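Local coordinates for protein levansucrase (Bacillus megaterium, PDB 3OM4) that belongs to the levansucrase/invertase family and folds as a five-bladed beta-propeller, in which antiparallel beta-sheets are arranged around a central axis, at residues W117-K125 against N186-Y196; S32-F40 against T438-L446. The protein carries 1 engineered substitution. All coordinates share one frame; numbering follows the deposited sequence.

Contact 1: W117-K125 against N186-Y196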
loop_
_atom_site.group_PDB
_atom_site.type_symbol
_atom_site.label_atom_id
_atom_site.label_comp_id
_atom_site.label_asym_id
_atom_site.label_seq_id
_atom_site.Cartn_x
_atom_site.Cartn_y
_atom_site.Cartn_z
ATOM N N TRP A 117 10.202 14.819 -14.696
ATOM C CA TRP A 117 8.885 14.196 -14.636
ATOM C C TRP A 117 7.837 15.126 -15.218
ATOM O O TRP A 117 7.560 16.188 -14.659
ATOM C CB TRP A 117 8.519 13.824 -13.200
ATOM C CG TRP A 117 9.267 12.641 -12.703
ATOM C CD1 TRP A 117 10.363 12.647 -11.894
ATOM C CD2 TRP A 117 8.983 11.268 -12.989
ATOM N NE1 TRP A 117 10.783 11.362 -11.654
ATOM C CE2 TRP A 117 9.954 10.494 -12.315
ATOM C CE3 TRP A 117 8.003 10.615 -13.749
ATOM C CZ2 TRP A 117 9.972 9.098 -12.373
ATOM C CZ3 TRP A 117 8.026 9.224 -13.813
ATOM C CH2 TRP A 117 9.008 8.483 -13.129
ATOM N N LYS A 118 7.277 14.725 -16.355
ATOM C CA LYS A 118 6.185 15.459 -16.982
ATOM C C LYS A 118 4.851 14.887 -16.513
ATOM O O LYS A 118 4.785 13.751 -16.041
ATOM C CB LYS A 118 6.296 15.394 -18.507
ATOM C CG LYS A 118 7.515 16.121 -19.073
ATOM C CD LYS A 118 7.578 16.032 -20.594
ATOM C CE LYS A 118 6.660 17.052 -21.255
ATOM N NZ LYS A 118 6.878 17.118 -22.728
ATOM N N ASN A 119 3.796 15.684 -16.648
ATOM C CA ASN A 119 2.466 15.324 -16.164
ATOM C C ASN A 119 1.479 15.184 -17.320
ATOM O O ASN A 119 1.205 16.152 -18.031
ATOM C CB ASN A 119 1.989 16.385 -15.166
ATOM C CG ASN A 119 0.654 16.045 -14.514
ATOM O OD1 ASN A 119 0.095 14.966 -14.712
ATOM N ND2 ASN A 119 0.143 16.977 -13.722
ATOM N N ALA A 120 0.954 13.973 -17.499
ATOM C CA ALA A 120 -0.029 13.703 -18.549
ATOM C C ALA A 120 -1.459 14.005 -18.086
ATOM O O ALA A 120 -2.411 13.855 -18.852
ATOM C CB ALA A 120 0.096 12.261 -19.039
ATOM N N GLY A 121 -1.596 14.437 -16.833
ATOM C CA GLY A 121 -2.896 14.786 -16.264
ATOM C C GLY A 121 -3.568 13.611 -15.582
ATOM O O GLY A 121 -2.942 12.573 -15.351
ATOM N N ARG A 122 -4.849 13.782 -15.259
ATOM C CA ARG A 122 -5.637 12.725 -14.627
ATOM C C ARG A 122 -5.882 11.562 -15.578
ATOM O O ARG A 122 -6.132 11.766 -16.767
ATOM C CB ARG A 122 -6.978 13.269 -14.140
ATOM C CG ARG A 122 -6.922 14.012 -12.817
ATOM C CD ARG A 122 -8.317 14.425 -12.375
ATOM N NE ARG A 122 -9.202 13.267 -12.245
ATOM C CZ ARG A 122 -10.511 13.331 -12.016
ATOM N NH1 ARG A 122 -11.118 14.506 -11.888
ATOM N NH2 ARG A 122 -11.216 12.212 -11.917
ATOM N N VAL A 123 -5.809 10.344 -15.044
ATOM C CA VAL A 123 -6.119 9.130 -15.802
ATOM C C VAL A 123 -7.585 9.140 -16.242
ATOM O O VAL A 123 -7.905 8.797 -17.388
ATOM C CB VAL A 123 -5.821 7.850 -14.969
ATOM C CG1 VAL A 123 -6.436 6.613 -15.610
ATOM C CG2 VAL A 123 -4.322 7.663 -14.798
ATOM N N PHE A 124 -8.460 9.553 -15.327
ATOM C CA PHE A 124 -9.900 9.559 -15.555
ATOM C C PHE A 124 -10.461 10.971 -15.630
ATOM O O PHE A 124 -10.007 11.867 -14.918
ATOM C CB PHE A 124 -10.620 8.817 -14.423
ATOM C CG PHE A 124 -10.197 7.386 -14.260
ATOM C CD1 PHE A 124 -10.663 6.405 -15.129
ATOM C CD2 PHE A 124 -9.345 7.014 -13.224
ATOM C CE1 PHE A 124 -10.276 5.076 -14.977
ATOM C CE2 PHE A 124 -8.956 5.687 -13.063
ATOM C CZ PHE A 124 -9.422 4.718 -13.943
ATOM N N LYS A 125 -11.454 11.160 -16.493
ATOM C CA LYS A 125 -12.294 12.352 -16.440
ATOM C C LYS A 125 -13.376 12.102 -15.394
ATOM O O LYS A 125 -13.680 10.948 -15.081
ATOM C CB LYS A 125 -12.934 12.626 -17.804
ATOM C CG LYS A 125 -11.946 13.022 -18.903
ATOM C CD LYS A 125 -12.629 13.167 -20.265
ATOM C CE LYS A 125 -12.888 11.818 -20.936
ATOM N NZ LYS A 125 -11.629 11.145 -21.383
ATOM N N ASN A 186 8.326 13.983 -27.523
ATOM C CA ASN A 186 8.618 14.189 -26.099
ATOM C C ASN A 186 7.396 14.219 -25.168
ATOM O O ASN A 186 7.519 14.574 -23.992
ATOM C CB ASN A 186 9.484 15.443 -25.901
ATOM C CG ASN A 186 8.792 16.717 -26.364
ATOM O OD1 ASN A 186 7.810 17.163 -25.765
ATOM N ND2 ASN A 186 9.316 17.321 -27.427
ATOM N N THR A 187 6.232 13.837 -25.690
ATOM C CA THR A 187 4.984 13.893 -24.926
ATOM C C THR A 187 4.219 12.566 -24.962
ATOM O O THR A 187 4.146 11.903 -25.998
ATOM C CB THR A 187 4.062 15.038 -25.429
ATOM O OG1 THR A 187 4.818 16.247 -25.557
ATOM C CG2 THR A 187 2.896 15.283 -24.469
ATOM N N LEU A 188 3.674 12.186 -23.809
ATOM C CA LEU A 188 2.692 11.113 -23.714
ATOM C C LEU A 188 1.339 11.726 -23.379
ATOM O O LEU A 188 1.258 12.689 -22.616
ATOM C CB LEU A 188 3.081 10.104 -22.632
ATOM C CG LEU A 188 4.203 9.095 -22.882
ATOM C CD1 LEU A 188 4.452 8.298 -21.615
ATOM C CD2 LEU A 188 3.879 8.148 -24.034
ATOM N N LYS A 189 0.281 11.160 -23.950
ATOM C CA LYS A 189 -1.073 11.652 -23.726
ATOM C C LYS A 189 -1.978 10.518 -23.256
ATOM O O LYS A 189 -1.894 9.401 -23.764
ATOM C CB LYS A 189 -1.632 12.259 -25.018
ATOM C CG LYS A 189 -3.047 12.823 -24.905
ATOM C CD LYS A 189 -3.628 13.127 -26.275
ATOM C CE LYS A 189 -5.084 13.560 -26.175
ATOM N NZ LYS A 189 -5.655 13.887 -27.510
ATOM N N VAL A 190 -2.829 10.809 -22.276
ATOM C CA VAL A 190 -3.917 9.906 -21.927
ATOM C C VAL A 190 -5.081 10.217 -22.865
ATOM O O VAL A 190 -5.659 11.305 -22.813
ATOM C CB VAL A 190 -4.344 10.042 -20.445
ATOM C CG1 VAL A 190 -5.605 9.224 -20.168
ATOM C CG2 VAL A 190 -3.214 9.600 -19.520
ATOM N N ASP A 191 -5.395 9.264 -23.737
ATOM C CA ASP A 191 -6.490 9.409 -24.696
ATOM C C ASP A 191 -7.840 9.207 -24.024
ATOM O O ASP A 191 -8.811 9.906 -24.322
ATOM C CB ASP A 191 -6.336 8.398 -25.829
ATOM C CG ASP A 191 -5.049 8.574 -26.608
ATOM O OD1 ASP A 191 -4.376 9.620 -26.456
ATOM O OD2 ASP A 191 -4.717 7.661 -27.387
ATOM N N GLY A 192 -7.886 8.238 -23.115
ATOM C CA GLY A 192 -9.107 7.870 -22.416
ATOM C C GLY A 192 -8.948 6.497 -21.801
ATOM O O GLY A 192 -7.847 5.934 -21.788
ATOM N N VAL A 193 -10.045 5.954 -21.284
ATOM C CA VAL A 193 -10.016 4.632 -20.668
ATOM C C VAL A 193 -11.028 3.682 -21.307
ATOM O O VAL A 193 -11.993 4.119 -21.936
ATOM C CB VAL A 193 -10.220 4.693 -19.120
ATOM C CG1 VAL A 193 -9.095 5.490 -18.456
ATOM C CG2 VAL A 193 -11.585 5.280 -18.762
ATOM N N GLU A 194 -10.775 2.384 -21.166
ATOM C CA GLU A 194 -11.723 1.349 -21.574
ATOM C C GLU A 194 -11.576 0.131 -20.669
ATOM O O GLU A 194 -10.667 0.086 -19.838
ATOM C CB GLU A 194 -11.545 0.973 -23.051
ATOM C CG GLU A 194 -10.272 0.202 -23.382
ATOM C CD GLU A 194 -10.170 -0.121 -24.858
ATOM O OE1 GLU A 194 -9.990 0.822 -25.657
ATOM O OE2 GLU A 194 -10.274 -1.313 -25.218
ATOM N N ASP A 195 -12.469 -0.848 -20.836
ATOM C CA ASP A 195 -12.528 -2.026 -19.961
ATOM C C ASP A 195 -12.505 -1.586 -18.491
ATOM O O ASP A 195 -11.822 -2.174 -17.650
ATOM C CB ASP A 195 -11.388 -3.007 -20.281
ATOM C CG ASP A 195 -11.642 -4.408 -19.740
ATOM O OD1 ASP A 195 -12.813 -4.846 -19.713
ATOM O OD2 ASP A 195 -10.661 -5.080 -19.355
ATOM N N TYR A 196 -13.263 -0.527 -18.215
ATOM C CA TYR A 196 -13.316 0.117 -16.910
ATOM C C TYR A 196 -14.402 -0.570 -16.085
ATOM O O TYR A 196 -15.590 -0.449 -16.392
ATOM C CB TYR A 196 -13.608 1.610 -17.123
ATOM C CG TYR A 196 -13.517 2.531 -15.918
ATOM C CD1 TYR A 196 -12.877 2.142 -14.741
ATOM C CD2 TYR A 196 -14.042 3.823 -15.983
ATOM C CE1 TYR A 196 -12.794 3.005 -13.650
ATOM C CE2 TYR A 196 -13.963 4.691 -14.903
ATOM C CZ TYR A 196 -13.335 4.277 -13.740
ATOM O OH TYR A 196 -13.256 5.140 -12.670
HETATM O O HOH W 1 -2.706 13.668 -21.503
#
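Lys118 NZ reaches across to the backbone carbonyl of Asn186 and donates a hydrogen bond to its O, 2.9 Å away. The amine sits well above the carbonyl plane, 49° out of it, and the lysine chain gets there by bending at chi3, its CD and CE also lying against the same oxygen. Farther along, the two strands run almost parallel, 8° apart, but their axes come no closer than 6.5 Å, so a water fills in: it donates to Ala120 O (2.7 Å) and accepts from Val190 N (3.0 Å). Beside this bridge Ala120 CB faces Leu188 O and Val190 CG2. Val190 CG1 rests on Val123 O, and Val193 CG1 meets Val123 CG1 at 4.1 Å. Phe124 and Tyr196 reach in from opposite directions and form an offset stack, centroids 4.5 Å apart and planes at 19°, with Phe124 CE1 over the tyrosine face. The other face of the phenylalanine is covered by Val123 CG1, 3.6 Å above its centre; Tyr196 OH is anchored by Tyr160. Strand 118-122 is hydrogen-bonded to strand 101-108, whereas 187-200 pairs with 170-184, which places the contact between the outer strands of two neighbouring propeller blades.

Contact 2: S32-F40 against T438-L446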
loop_
_atom_site.group_PDB
_atom_site.type_symbol
_atom_site.label_atom_id
_atom_site.label_comp_id
_atom_site.label_asym_id
_atom_site.label_seq_id
_atom_site.Cartn_x
_atom_site.Cartn_y
_atom_site.Cartn_z
ATOM N N SER A 32 18.399 1.403 14.802
ATOM C CA SER A 32 19.596 1.004 14.085
ATOM C C SER A 32 19.499 1.510 12.657
ATOM O O SER A 32 18.406 1.562 12.083
ATOM C CB SER A 32 19.733 -0.518 14.094
ATOM O OG SER A 32 20.646 -0.960 13.105
ATOM N N ASP A 33 20.641 1.878 12.082
ATOM C CA ASP A 33 20.680 2.327 10.693
ATOM C C ASP A 33 20.429 1.180 9.705
ATOM O O ASP A 33 20.348 1.401 8.490
ATOM C CB ASP A 33 21.984 3.083 10.393
ATOM C CG ASP A 33 21.996 4.499 10.975
ATOM O OD1 ASP A 33 20.954 4.963 11.489
ATOM O OD2 ASP A 33 23.053 5.163 10.914
ATOM N N GLN A 34 20.280 -0.040 10.228
ATOM C CA GLN A 34 19.818 -1.168 9.417
ATOM C C GLN A 34 18.369 -0.964 8.963
ATOM O O GLN A 34 17.989 -1.420 7.881
ATOM C CB GLN A 34 19.956 -2.500 10.170
ATOM C CG GLN A 34 19.545 -3.724 9.337
ATOM C CD GLN A 34 19.608 -5.043 10.094
ATOM O OE1 GLN A 34 20.114 -5.116 11.213
ATOM N NE2 GLN A 34 19.086 -6.097 9.476
ATOM N N PHE A 35 17.578 -0.267 9.781
ATOM C CA PHE A 35 16.132 -0.127 9.544
ATOM C C PHE A 35 15.641 1.308 9.355
ATOM O O PHE A 35 14.588 1.532 8.749
ATOM C CB PHE A 35 15.344 -0.758 10.695
ATOM C CG PHE A 35 15.846 -2.108 11.104
ATOM C CD1 PHE A 35 15.653 -3.214 10.281
ATOM C CD2 PHE A 35 16.508 -2.277 12.312
ATOM C CE1 PHE A 35 16.121 -4.471 10.657
ATOM C CE2 PHE A 35 16.976 -3.529 12.700
ATOM C CZ PHE A 35 16.780 -4.627 11.871
ATOM N N LYS A 36 16.382 2.267 9.904
ATOM C CA LYS A 36 15.996 3.677 9.848
ATOM C C LYS A 36 15.949 4.179 8.411
ATOM O O LYS A 36 16.894 3.982 7.646
ATOM C CB LYS A 36 16.977 4.530 10.659
ATOM C CG LYS A 36 16.546 5.984 10.838
ATOM C CD LYS A 36 17.722 6.887 11.209
ATOM C CE LYS A 36 18.557 7.246 9.983
ATOM N NZ LYS A 36 19.664 8.190 10.304
ATOM N N VAL A 37 14.838 4.817 8.050
ATOM C CA VAL A 37 14.730 5.521 6.778
ATOM C C VAL A 37 15.849 6.571 6.758
ATOM O O VAL A 37 15.999 7.318 7.724
ATOM C CB VAL A 37 13.339 6.198 6.633
ATOM C CG1 VAL A 37 13.292 7.119 5.420
ATOM C CG2 VAL A 37 12.234 5.145 6.543
ATOM N N PRO A 38 16.654 6.613 5.676
ATOM C CA PRO A 38 17.743 7.593 5.611
ATOM C C PRO A 38 17.289 9.019 5.913
ATOM O O PRO A 38 16.179 9.411 5.543
ATOM C CB PRO A 38 18.203 7.503 4.155
ATOM C CG PRO A 38 17.903 6.114 3.759
ATOM C CD PRO A 38 16.656 5.718 4.505
ATOM N N ALA A 39 18.145 9.775 6.597
ATOM C CA ALA A 39 17.935 11.208 6.769
ATOM C C ALA A 39 18.039 11.869 5.402
ATOM O O ALA A 39 18.951 11.567 4.626
ATOM C CB ALA A 39 18.963 11.795 7.723
ATOM N N PHE A 40 17.095 12.755 5.102
ATOM C CA PHE A 40 17.076 13.427 3.808
ATOM C C PHE A 40 17.549 14.875 3.902
ATOM O O PHE A 40 17.336 15.542 4.914
ATOM C CB PHE A 40 15.683 13.334 3.177
ATOM C CG PHE A 40 15.230 11.921 2.918
ATOM C CD1 PHE A 40 15.887 11.129 1.981
ATOM C CD2 PHE A 40 14.152 11.384 3.610
ATOM C CE1 PHE A 40 15.476 9.819 1.736
ATOM C CE2 PHE A 40 13.727 10.076 3.369
ATOM C CZ PHE A 40 14.390 9.291 2.431
ATOM N N THR A 438 17.212 -8.050 5.757
ATOM C CA THR A 438 17.249 -6.837 4.942
ATOM C C THR A 438 18.077 -5.763 5.635
ATOM O O THR A 438 18.275 -5.816 6.850
ATOM C CB THR A 438 15.829 -6.269 4.646
ATOM O OG1 THR A 438 15.308 -5.624 5.814
ATOM C CG2 THR A 438 14.868 -7.369 4.200
ATOM N N SER A 439 18.561 -4.794 4.863
ATOM C CA SER A 439 19.255 -3.641 5.427
ATOM C C SER A 439 19.196 -2.436 4.506
ATOM O O SER A 439 19.326 -2.569 3.289
ATOM C CB SER A 439 20.719 -3.963 5.734
ATOM O OG SER A 439 21.388 -2.804 6.211
ATOM N N VAL A 440 19.014 -1.263 5.106
ATOM C CA VAL A 440 19.105 0.001 4.384
ATOM C C VAL A 440 20.538 0.156 3.890
ATOM O O VAL A 440 21.491 -0.009 4.659
ATOM C CB VAL A 440 18.702 1.200 5.275
ATOM C CG1 VAL A 440 18.977 2.524 4.568
ATOM C CG2 VAL A 440 17.232 1.107 5.665
ATOM N N VAL A 441 20.688 0.452 2.604
ATOM C CA VAL A 441 22.018 0.614 2.025
ATOM C C VAL A 441 22.631 1.945 2.441
ATOM O O VAL A 441 22.051 3.019 2.239
ATOM C CB VAL A 441 22.028 0.419 0.489
ATOM C CG1 VAL A 441 23.437 0.613 -0.078
ATOM C CG2 VAL A 441 21.515 -0.970 0.138
ATOM N N LYS A 442 23.804 1.822 3.057
ATOM C CA LYS A 442 24.630 2.914 3.554
ATOM C C LYS A 442 24.869 4.017 2.520
ATOM O O LYS A 442 25.384 3.754 1.433
ATOM C CB LYS A 442 25.974 2.317 3.977
ATOM C CG LYS A 442 26.790 3.115 4.969
ATOM C CD LYS A 442 28.221 2.565 5.028
ATOM C CE LYS A 442 28.410 1.458 6.075
ATOM N NZ LYS A 442 27.542 0.248 5.904
ATOM N N ASP A 443 24.479 5.241 2.877
ATOM C CA ASP A 443 24.776 6.462 2.105
ATOM C C ASP A 443 24.505 6.400 0.596
ATOM O O ASP A 443 25.321 6.860 -0.209
ATOM C CB ASP A 443 26.219 6.924 2.363
ATOM C CG ASP A 443 26.436 7.415 3.783
ATOM O OD1 ASP A 443 25.643 8.255 4.262
ATOM O OD2 ASP A 443 27.415 6.967 4.419
ATOM N N ARG A 444 23.364 5.832 0.215
ATOM C CA ARG A 444 22.942 5.857 -1.184
ATOM C C ARG A 444 21.512 6.365 -1.364
ATOM O O ARG A 444 20.594 5.616 -1.720
ATOM C CB ARG A 444 23.189 4.514 -1.882
ATOM C CG ARG A 444 24.542 4.473 -2.596
ATOM C CD ARG A 444 24.781 3.165 -3.356
ATOM N NE ARG A 444 24.027 3.006 -4.609
ATOM C CZ ARG A 444 23.687 3.973 -5.465
ATOM N NH1 ARG A 444 24.023 5.240 -5.255
ATOM N NH2 ARG A 444 23.003 3.660 -6.559
ATOM N N VAL A 445 21.352 7.659 -1.098
ATOM C CA VAL A 445 20.102 8.368 -1.331
ATOM C C VAL A 445 20.061 8.812 -2.793
ATOM O O VAL A 445 20.975 9.486 -3.283
ATOM C CB VAL A 445 19.947 9.577 -0.376
ATOM C CG1 VAL A 445 18.712 10.385 -0.716
ATOM C CG2 VAL A 445 19.889 9.111 1.076
ATOM N N LEU A 446 18.995 8.417 -3.480
ATOM C CA LEU A 446 18.845 8.665 -4.909
ATOM C C LEU A 446 18.060 9.951 -5.153
ATOM O O LEU A 446 17.774 10.694 -4.212
ATOM C CB LEU A 446 18.165 7.462 -5.580
ATOM C CG LEU A 446 18.734 6.073 -5.250
ATOM C CD1 LEU A 446 17.802 4.961 -5.726
ATOM C CD2 LEU A 446 20.140 5.883 -5.813
HETATM O O HOH W 2 16.022 -2.963 6.388
#
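The outer strand of a four-stranded antiparallel propeller blade, 437-448, is flanked by the loop that follows helix 26-29, and Gln34 of that loop grips Thr438 and Val440. Its extended side chain, with CG anti to the backbone N (chi1 -177°), aims NE2 at Thr438 O: the bond is 2.8 Å long, lies in the plane of the glutamine amide and runs nearly straight into the end of the carbonyl (C=O...N 171°). The backbone O of Gln34 works in the reverse direction. It accepts from Val440 N at 3.0 Å, takes a CA-H...O contact from Ser439, and receives a water that in turn accepts from Thr438 OG1, a hydroxyl also bonded to Asn374. Ser32 OG accepts from Gln34 N in an ST turn. Val440 is tucked under the loop, CG2 lying 3.5 Å from Lys36 O, while CG1 meets Pro38 CG at 3.8 Å. Past the corner at 442-443, Val445 picks up the same loop: CG2 touches Pro38 CB, and CG1 comes in the plane of the Phe40 ring, at its edge, 4.0 Å from CD1, while Pro38 O sits over the centre of one ring face.

In the fold
Both contacts involve the outer strand of a propeller blade and lie toward the rim, their centres about 22 and 20 Å from the centre of the chain. Contact 1 sets two such strands from adjacent blades side by side and is partly buried, mostly apolar toward its aromatic end, with a lysine at the other end and a bridging water joining the two backbones between. Contact 2 lies at the surface, where an irregular loop from the N-terminal part of the chain bonds directly to both a backbone N-H and a backbone carbonyl of a strand close to the C-terminus, followed by proline, valine and phenylalanine contacts. The centres of contact 1 and contact 2 are about 34 Å apart; along the sequence, contact 1 falls within the span closed by contact 2.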